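Local coordinates for protein beta-lactamase OXA-2 (Salmonella typhimurium, PDB 1K38) that hydrolyses the beta-lactam ring of penicillins such as oxacillin, as a class D serine beta-lactamase, and so confers antibiotic resistance, at residues Y119-I123 / E161-R165; L154-Y158 / V200-E204; F212-I216 / R228-V232. All blocks are in the same frame, centred on the assembly; numbering follows the deposited sequence.

Contact 1 (Y119-I123 / E161-R165); sequences YLKKI and ELPFR
In the helical region of the class D beta-lactamase fold, the C-terminal end of helix 113-122 packs on the loop between helices 147-158 and 166-175. Residues 119-122 are helical and I123 is the first to leave helical angles (phi/psi -107/6°). The facing loop has an inverse gamma turn centred on P163 (-77/56°) and delivers R165 to the N-cap of the next helix. I123 and L162 set the register, their CA atoms 6.8 Å apart; 254 Å² is buried.

Apolar contacts dominate. I123 (chi1 p) points its CB toward the loop, and its CG2 meets F164 CE2 at 3.5 Å, close to the plane of that ring, P163 CD at 3.9 Å and L162 CD2 at 4.3 Å. Among the aromatics, F164 and Y119, both chi1 m, approach obliquely: centroids lie 5.8 Å apart with planes at 36°, and Y119 CE1 to F164 CE1 is 3.8 Å. Y119 is also anchored to helix 56-64, stacking on F60 and hydrogen-bonding D63 through its hydroxyl.

Polar links are indirect, since no hydrogen bond joins the segments. The K122 aliphatic chain lies along P163, CG to CG 4.0 Å, while its ammonium end reaches solvent: one water accepts from K122 NZ at 2.9 Å and donates to P163 O at 2.9 Å.

Contact 2 (L154-Y158 / V200-E204); sequences LRKLY and VGWVE
Helix 154-158 lies across strand 200-204 at -45°, axes 9.5 Å apart, in nearest register at L154 and G201 (CA to CA 6.8 Å); 315 Å² is buried without a hydrogen bond between them. V200 comes first, its CB 4.0 Å from L154 CD1. L154 CD1 lies 3.5 Å from G201 N; at phi/psi 157/-151° a CB here, pointing away, would jam against V200 O. W202 (chi1 p, chi2 82°) turns its indole under the helix: CZ3 is 3.9 Å from L154 CD2, CH2 is 4.1 Å from L157 CD2, and Y158 CB sits 4.2 Å above the six-membered ring centroid in a CH-pi contact. Y158 (chi1 t) presents its edge to the five-membered ring, centroids 5.2 Å apart, planes at 75°. E204 OE2 accepts from W202 NE1 (2.9 Å, 176°), pairs with R187, and lies 3.7 Å from Y158 CE1. F71 of the second subunit meets Y158 edge-to-face. Such helix-on-sheet packing joins the helical region to the central antiparallel strands of the penicillin-recognising serine hydrolase fold.

Contact 3 (F212-I216 / R228-V232); sequences FALNI and REAIV. With FMT (formic acid), chain C.
Beside the substrate pocket, the guanidinium of R228 lies by T190 and G191, which probably bind substrate by analogy with relatives. R228 NH1 donates to formic acid O1 (2.6 Å, 159°), with a weak bond from R228 NH2 to O1 (3.2 Å); S99 and T190 also hold this ligand, probably a crystallisation component. G191 O and L225 O accept bonds from the arginine. Here the C-terminal helix 226-238 packs on central strand 208-217 of the sheet, as in penicillin-recognising serine hydrolases: segment axes cross at 130°, 9.1 Å apart, with L214 and V232 in register (CA to CA 7.2 Å). Alternate residues F212, L214 and I216 point toward the helix. V232 CG1 makes a CH-pi contact over one face of the F212 ring (chi1 p), 3.8 Å from its centroid and 17° off the normal. L214 CD1 (chi1 t) touches I231 CG2 (3.6 Å) and V232 CG2 (3.7 Å). I216 CD1 rests on R228 CG at 4.0 Å, and I216 CG2 lies 4.3 Å from I231 CD1.

Contacts 1 and 2 have centres 15 Å apart and segments alternating along the chain; loop 161-165 comes just after helix 147-158, with a probable hydrogen bond from E161 N to K156 O (2.8 Å). Contact 3 follows. Its strand, 208-217, neighbours strand 196-205 in the sheet, G201 O to F212 N measuring 2.9 Å, and the centres lie 14 Å apart. Helices 147-158 and 226-238 pack against opposite faces of the sheet: F212, L214 and I216 point to the latter, while A213 and N215 point away and touch the former. Contacts 1 and 3, centres 26 Å apart, do not touch. The series runs from helical region to C-terminal helix, contacts 2 and 3 nearer the predicted nucleophile S51.

Contact 1 (Y119-I123 / E161-R165)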
loop_
_atom_site.group_PDB
_atom_site.type_symbol
_atom_site.label_atom_id
_atom_site.label_comp_id
_atom_site.label_asym_id
_atom_site.label_seq_id
_atom_site.Cartn_x
_atom_site.Cartn_y
_atom_site.Cartn_z
ATOM N N TYR A 119 -17.186 -3.252 -19.962
ATOM C CA TYR A 119 -16.409 -3.374 -18.729
ATOM C C TYR A 119 -17.326 -3.619 -17.536
ATOM O O TYR A 119 -17.069 -4.502 -16.713
ATOM C CB TYR A 119 -15.596 -2.105 -18.464
ATOM C CG TYR A 119 -14.295 -1.996 -19.224
ATOM C CD1 TYR A 119 -13.392 -3.058 -19.262
ATOM C CD2 TYR A 119 -13.936 -0.805 -19.852
ATOM C CE1 TYR A 119 -12.161 -2.933 -19.904
ATOM C CE2 TYR A 119 -12.709 -0.669 -20.494
ATOM C CZ TYR A 119 -11.829 -1.734 -20.515
ATOM O OH TYR A 119 -10.611 -1.589 -21.137
ATOM N N LEU A 120 -18.396 -2.834 -17.442
ATOM C CA LEU A 120 -19.338 -2.973 -16.336
ATOM C C LEU A 120 -19.972 -4.354 -16.329
ATOM O O LEU A 120 -20.182 -4.946 -15.270
ATOM C CB LEU A 120 -20.422 -1.893 -16.423
ATOM C CG LEU A 120 -19.988 -0.481 -16.019
ATOM C CD1 LEU A 120 -21.032 0.543 -16.462
ATOM C CD2 LEU A 120 -19.788 -0.435 -14.508
ATOM N N LYS A 121 -20.262 -4.873 -17.517
ATOM C CA LYS A 121 -20.871 -6.187 -17.635
ATOM C C LYS A 121 -19.895 -7.290 -17.233
ATOM O O LYS A 121 -20.282 -8.258 -16.579
ATOM C CB LYS A 121 -21.354 -6.422 -19.069
ATOM C CG LYS A 121 -22.193 -7.682 -19.241
ATOM C CD LYS A 121 -22.615 -7.891 -20.693
ATOM C CE LYS A 121 -21.471 -8.433 -21.546
ATOM N NZ LYS A 121 -20.269 -7.549 -21.558
ATOM N N LYS A 122 -18.626 -7.142 -17.607
ATOM C CA LYS A 122 -17.639 -8.165 -17.277
ATOM C C LYS A 122 -17.367 -8.283 -15.778
ATOM O O LYS A 122 -16.921 -9.330 -15.315
ATOM C CB LYS A 122 -16.332 -7.928 -18.048
ATOM C CG LYS A 122 -15.479 -6.769 -17.569
ATOM C CD LYS A 122 -14.455 -6.374 -18.631
ATOM C CE LYS A 122 -13.633 -7.567 -19.109
ATOM N NZ LYS A 122 -12.761 -7.221 -20.276
ATOM N N ILE A 123 -17.629 -7.223 -15.015
ATOM C CA ILE A 123 -17.424 -7.300 -13.571
ATOM C C ILE A 123 -18.755 -7.355 -12.823
ATOM O O ILE A 123 -18.781 -7.305 -11.597
ATOM C CB ILE A 123 -16.581 -6.119 -13.016
ATOM C CG1 ILE A 123 -17.262 -4.781 -13.302
ATOM C CG2 ILE A 123 -15.185 -6.145 -13.627
ATOM C CD1 ILE A 123 -16.603 -3.605 -12.589
ATOM N N GLU A 161 -9.200 -11.384 -8.296
ATOM C CA GLU A 161 -10.109 -12.171 -9.131
ATOM C C GLU A 161 -10.842 -11.414 -10.233
ATOM O O GLU A 161 -11.609 -12.015 -10.987
ATOM C CB GLU A 161 -11.154 -12.862 -8.257
ATOM C CG GLU A 161 -10.583 -13.729 -7.163
ATOM C CD GLU A 161 -11.667 -14.324 -6.289
ATOM O OE1 GLU A 161 -12.686 -13.638 -6.053
ATOM O OE2 GLU A 161 -11.498 -15.469 -5.830
ATOM N N LEU A 162 -10.636 -10.105 -10.328
ATOM C CA LEU A 162 -11.313 -9.346 -11.372
ATOM C C LEU A 162 -10.633 -9.618 -12.712
ATOM O O LEU A 162 -9.443 -9.940 -12.763
ATOM C CB LEU A 162 -11.289 -7.852 -11.048
ATOM C CG LEU A 162 -12.079 -7.436 -9.800
ATOM C CD1 LEU A 162 -11.840 -5.960 -9.528
ATOM C CD2 LEU A 162 -13.573 -7.712 -9.989
ATOM N N PRO A 163 -11.385 -9.499 -13.817
ATOM C CA PRO A 163 -10.858 -9.735 -15.165
ATOM C C PRO A 163 -10.011 -8.588 -15.710
ATOM O O PRO A 163 -10.288 -8.044 -16.783
ATOM C CB PRO A 163 -12.121 -9.961 -15.985
ATOM C CG PRO A 163 -13.074 -8.999 -15.353
ATOM C CD PRO A 163 -12.831 -9.209 -13.864
ATOM N N PHE A 164 -8.974 -8.232 -14.959
ATOM C CA PHE A 164 -8.047 -7.170 -15.335
ATOM C C PHE A 164 -6.652 -7.650 -14.963
ATOM O O PHE A 164 -6.509 -8.559 -14.147
ATOM C CB PHE A 164 -8.351 -5.886 -14.556
ATOM C CG PHE A 164 -9.659 -5.251 -14.920
ATOM C CD1 PHE A 164 -9.771 -4.461 -16.059
ATOM C CD2 PHE A 164 -10.789 -5.466 -14.140
ATOM C CE1 PHE A 164 -10.993 -3.897 -16.417
ATOM C CE2 PHE A 164 -12.013 -4.908 -14.491
ATOM C CZ PHE A 164 -12.115 -4.123 -15.631
ATOM N N ARG A 165 -5.631 -7.049 -15.563
ATOM C CA ARG A 165 -4.251 -7.415 -15.251
ATOM C C ARG A 165 -4.061 -7.333 -13.744
ATOM O O ARG A 165 -4.512 -6.375 -13.114
ATOM C CB ARG A 165 -3.265 -6.442 -15.905
ATOM C CG ARG A 165 -3.244 -6.454 -17.421
ATOM C CD ARG A 165 -2.298 -5.378 -17.936
ATOM N NE ARG A 165 -2.242 -5.333 -19.395
ATOM C CZ ARG A 165 -1.158 -5.612 -20.111
ATOM N NH1 ARG A 165 -0.030 -5.961 -19.506
ATOM N NH2 ARG A 165 -1.204 -5.544 -21.437
HETATM O O HOH W 1 -10.369 -6.210 -18.968
#

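Contact 2 (L154-Y158 / V200-E204)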
loop_
_atom_site.group_PDB
_atom_site.type_symbol
_atom_site.label_atom_id
_atom_site.label_comp_id
_atom_site.label_asym_id
_atom_site.label_seq_id
_atom_site.Cartn_x
_atom_site.Cartn_y
_atom_site.Cartn_z
ATOM N N LEU A 154 -15.489 -5.660 -3.843
ATOM C CA LEU A 154 -14.237 -5.437 -3.123
ATOM C C LEU A 154 -13.503 -6.734 -2.809
ATOM O O LEU A 154 -12.273 -6.785 -2.859
ATOM C CB LEU A 154 -14.508 -4.671 -1.823
ATOM C CG LEU A 154 -14.993 -3.230 -2.006
ATOM C CD1 LEU A 154 -15.466 -2.686 -0.664
ATOM C CD2 LEU A 154 -13.874 -2.361 -2.582
ATOM N N ARG A 155 -14.253 -7.781 -2.479
ATOM C CA ARG A 155 -13.634 -9.062 -2.161
ATOM C C ARG A 155 -12.938 -9.647 -3.386
ATOM O O ARG A 155 -11.875 -10.262 -3.264
ATOM C CB ARG A 155 -14.684 -10.027 -1.608
ATOM C CG ARG A 155 -15.285 -9.519 -0.315
ATOM C CD ARG A 155 -16.378 -10.426 0.207
ATOM N NE ARG A 155 -15.861 -11.473 1.080
ATOM C CZ ARG A 155 -16.631 -12.219 1.865
ATOM N NH1 ARG A 155 -17.945 -12.024 1.873
ATOM N NH2 ARG A 155 -16.094 -13.141 2.651
ATOM N N LYS A 156 -13.521 -9.442 -4.564
ATOM C CA LYS A 156 -12.908 -9.943 -5.792
ATOM C C LYS A 156 -11.600 -9.196 -6.056
ATOM O O LYS A 156 -10.592 -9.804 -6.413
ATOM C CB LYS A 156 -13.868 -9.790 -6.973
ATOM C CG LYS A 156 -15.054 -10.748 -6.900
ATOM C CD LYS A 156 -15.918 -10.716 -8.151
ATOM C CE LYS A 156 -16.683 -9.418 -8.279
ATOM N NZ LYS A 156 -17.712 -9.525 -9.355
ATOM N N LEU A 157 -11.614 -7.880 -5.861
ATOM C CA LEU A 157 -10.417 -7.063 -6.053
ATOM C C LEU A 157 -9.319 -7.525 -5.092
ATOM O O LEU A 157 -8.156 -7.676 -5.472
ATOM C CB LEU A 157 -10.740 -5.584 -5.791
ATOM C CG LEU A 157 -9.560 -4.605 -5.849
ATOM C CD1 LEU A 157 -8.903 -4.661 -7.225
ATOM C CD2 LEU A 157 -10.051 -3.186 -5.555
ATOM N N TYR A 158 -9.700 -7.731 -3.838
ATOM C CA TYR A 158 -8.775 -8.181 -2.810
ATOM C C TYR A 158 -8.080 -9.477 -3.230
ATOM O O TYR A 158 -6.866 -9.623 -3.068
ATOM C CB TYR A 158 -9.545 -8.400 -1.502
ATOM C CG TYR A 158 -8.738 -9.027 -0.385
ATOM C CD1 TYR A 158 -7.704 -8.328 0.236
ATOM C CD2 TYR A 158 -9.028 -10.314 0.064
ATOM C CE1 TYR A 158 -6.979 -8.894 1.282
ATOM C CE2 TYR A 158 -8.309 -10.890 1.112
ATOM C CZ TYR A 158 -7.289 -10.173 1.717
ATOM O OH TYR A 158 -6.596 -10.731 2.766
ATOM N N VAL A 200 -16.461 2.797 1.481
ATOM C CA VAL A 200 -16.328 1.360 1.279
ATOM C C VAL A 200 -14.853 1.008 1.233
ATOM O O VAL A 200 -14.019 1.843 0.874
ATOM C CB VAL A 200 -17.012 0.902 -0.034
ATOM C CG1 VAL A 200 -18.448 1.414 -0.072
ATOM C CG2 VAL A 200 -16.232 1.394 -1.249
ATOM N N GLY A 201 -14.531 -0.229 1.599
ATOM C CA GLY A 201 -13.141 -0.646 1.593
ATOM C C GLY A 201 -12.931 -1.805 2.538
ATOM O O GLY A 201 -13.844 -2.591 2.764
ATOM N N TRP A 202 -11.731 -1.915 3.087
ATOM C CA TRP A 202 -11.436 -2.986 4.028
ATOM C C TRP A 202 -10.172 -2.690 4.807
ATOM O O TRP A 202 -9.386 -1.811 4.442
ATOM C CB TRP A 202 -11.294 -4.339 3.298
ATOM C CG TRP A 202 -10.067 -4.500 2.411
ATOM C CD1 TRP A 202 -8.800 -4.847 2.807
ATOM C CD2 TRP A 202 -10.018 -4.383 0.980
ATOM N NE1 TRP A 202 -7.973 -4.960 1.710
ATOM C CE2 TRP A 202 -8.693 -4.682 0.578
ATOM C CE3 TRP A 202 -10.965 -4.060 -0.001
ATOM C CZ2 TRP A 202 -8.294 -4.665 -0.766
ATOM C CZ3 TRP A 202 -10.564 -4.046 -1.344
ATOM C CH2 TRP A 202 -9.241 -4.347 -1.706
ATOM N N VAL A 203 -10.009 -3.396 5.917
ATOM C CA VAL A 203 -8.811 -3.256 6.721
ATOM C C VAL A 203 -8.202 -4.653 6.781
ATOM O O VAL A 203 -8.878 -5.626 7.131
ATOM C CB VAL A 203 -9.123 -2.737 8.146
ATOM C CG1 VAL A 203 -10.085 -3.668 8.850
ATOM C CG2 VAL A 203 -7.824 -2.587 8.927
ATOM N N GLU A 204 -6.930 -4.755 6.409
ATOM C CA GLU A 204 -6.244 -6.043 6.406
ATOM C C GLU A 204 -5.434 -6.251 7.663
ATOM O O GLU A 204 -4.710 -5.355 8.104
ATOM C CB GLU A 204 -5.275 -6.152 5.227
ATOM C CG GLU A 204 -5.769 -5.579 3.940
ATOM C CD GLU A 204 -4.768 -5.738 2.813
ATOM O OE1 GLU A 204 -3.561 -5.922 3.088
ATOM O OE2 GLU A 204 -5.188 -5.661 1.647
#

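Contact 3 (F212-I216 / R228-V232)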
loop_
_atom_site.group_PDB
_atom_site.type_symbol
_atom_site.label_atom_id
_atom_site.label_comp_id
_atom_site.label_asym_id
_atom_site.label_seq_id
_atom_site.Cartn_x
_atom_site.Cartn_y
_atom_site.Cartn_z
ATOM N N PHE A 212 -15.947 -3.536 4.497
ATOM C CA PHE A 212 -17.076 -2.724 4.920
ATOM C C PHE A 212 -17.623 -1.896 3.776
ATOM O O PHE A 212 -16.906 -1.537 2.835
ATOM C CB PHE A 212 -16.698 -1.787 6.074
ATOM C CG PHE A 212 -15.658 -0.766 5.720
ATOM C CD1 PHE A 212 -14.313 -1.026 5.944
ATOM C CD2 PHE A 212 -16.024 0.454 5.153
ATOM C CE1 PHE A 212 -13.339 -0.084 5.612
ATOM C CE2 PHE A 212 -15.058 1.405 4.815
ATOM C CZ PHE A 212 -13.710 1.132 5.047
ATOM N N ALA A 213 -18.915 -1.612 3.857
ATOM C CA ALA A 213 -19.582 -0.795 2.865
ATOM C C ALA A 213 -20.720 -0.095 3.583
ATOM O O ALA A 213 -21.678 -0.732 4.027
ATOM C CB ALA A 213 -20.113 -1.653 1.715
ATOM N N LEU A 214 -20.584 1.218 3.727
ATOM C CA LEU A 214 -21.592 2.026 4.390
ATOM C C LEU A 214 -22.086 3.147 3.507
ATOM O O LEU A 214 -21.331 3.698 2.714
ATOM C CB LEU A 214 -21.024 2.659 5.675
ATOM C CG LEU A 214 -21.818 3.821 6.318
ATOM C CD1 LEU A 214 -21.584 3.825 7.813
ATOM C CD2 LEU A 214 -21.407 5.175 5.713
ATOM N N ASN A 215 -23.375 3.448 3.607
ATOM C CA ASN A 215 -23.900 4.610 2.914
ATOM C C ASN A 215 -24.915 5.239 3.849
ATOM O O ASN A 215 -25.536 4.553 4.667
ATOM C CB ASN A 215 -24.469 4.320 1.497
ATOM C CG ASN A 215 -25.693 3.429 1.483
ATOM O OD1 ASN A 215 -26.730 3.741 2.073
ATOM N ND2 ASN A 215 -25.590 2.318 0.764
ATOM N N ILE A 216 -25.007 6.560 3.780
ATOM C CA ILE A 216 -25.924 7.318 4.618
ATOM C C ILE A 216 -26.509 8.466 3.825
ATOM O O ILE A 216 -25.909 8.935 2.861
ATOM C CB ILE A 216 -25.216 7.950 5.846
ATOM C CG1 ILE A 216 -24.002 8.772 5.394
ATOM C CG2 ILE A 216 -24.821 6.863 6.844
ATOM C CD1 ILE A 216 -23.386 9.615 6.500
ATOM N N ARG A 228 -19.410 9.569 7.621
ATOM C CA ARG A 228 -19.106 8.342 6.895
ATOM C C ARG A 228 -17.996 7.575 7.601
ATOM O O ARG A 228 -18.176 6.418 7.988
ATOM C CB ARG A 228 -18.706 8.673 5.458
ATOM C CG ARG A 228 -19.827 9.331 4.656
ATOM C CD ARG A 228 -19.346 9.778 3.290
ATOM N NE ARG A 228 -18.240 10.731 3.398
ATOM C CZ ARG A 228 -17.627 11.289 2.361
ATOM N NH1 ARG A 228 -18.008 10.995 1.124
ATOM N NH2 ARG A 228 -16.626 12.139 2.563
ATOM N N GLU A 229 -16.850 8.221 7.782
ATOM C CA GLU A 229 -15.740 7.571 8.468
ATOM C C GLU A 229 -15.983 7.408 9.966
ATOM O O GLU A 229 -15.564 6.414 10.564
ATOM C CB GLU A 229 -14.437 8.351 8.249
ATOM C CG GLU A 229 -13.791 8.112 6.894
ATOM C CD GLU A 229 -12.329 8.534 6.859
ATOM O OE1 GLU A 229 -11.613 8.298 7.858
ATOM O OE2 GLU A 229 -11.891 9.086 5.828
ATOM N N ALA A 230 -16.668 8.368 10.579
ATOM C CA ALA A 230 -16.918 8.289 12.014
ATOM C C ALA A 230 -17.696 7.031 12.396
ATOM O O ALA A 230 -17.330 6.327 13.333
ATOM C CB ALA A 230 -17.662 9.532 12.489
ATOM N N ILE A 231 -18.774 6.754 11.670
ATOM C CA ILE A 231 -19.588 5.582 11.959
ATOM C C ILE A 231 -18.831 4.282 11.685
ATOM O O ILE A 231 -18.809 3.383 12.523
ATOM C CB ILE A 231 -20.900 5.615 11.141
ATOM C CG1 ILE A 231 -21.718 6.843 11.557
ATOM C CG2 ILE A 231 -21.701 4.336 11.369
ATOM C CD1 ILE A 231 -22.894 7.150 10.650
ATOM N N VAL A 232 -18.203 4.179 10.517
ATOM C CA VAL A 232 -17.463 2.969 10.189
ATOM C C VAL A 232 -16.328 2.703 11.170
ATOM O O VAL A 232 -16.157 1.577 11.641
ATOM C CB VAL A 232 -16.871 3.034 8.766
ATOM C CG1 VAL A 232 -16.018 1.794 8.504
ATOM C CG2 VAL A 232 -17.991 3.121 7.743
HETATM C C FMT C . -16.560 12.097 -1.999
HETATM O O1 FMT C . -16.831 12.580 -0.593
HETATM O O2 FMT C . -15.122 11.560 -2.148
#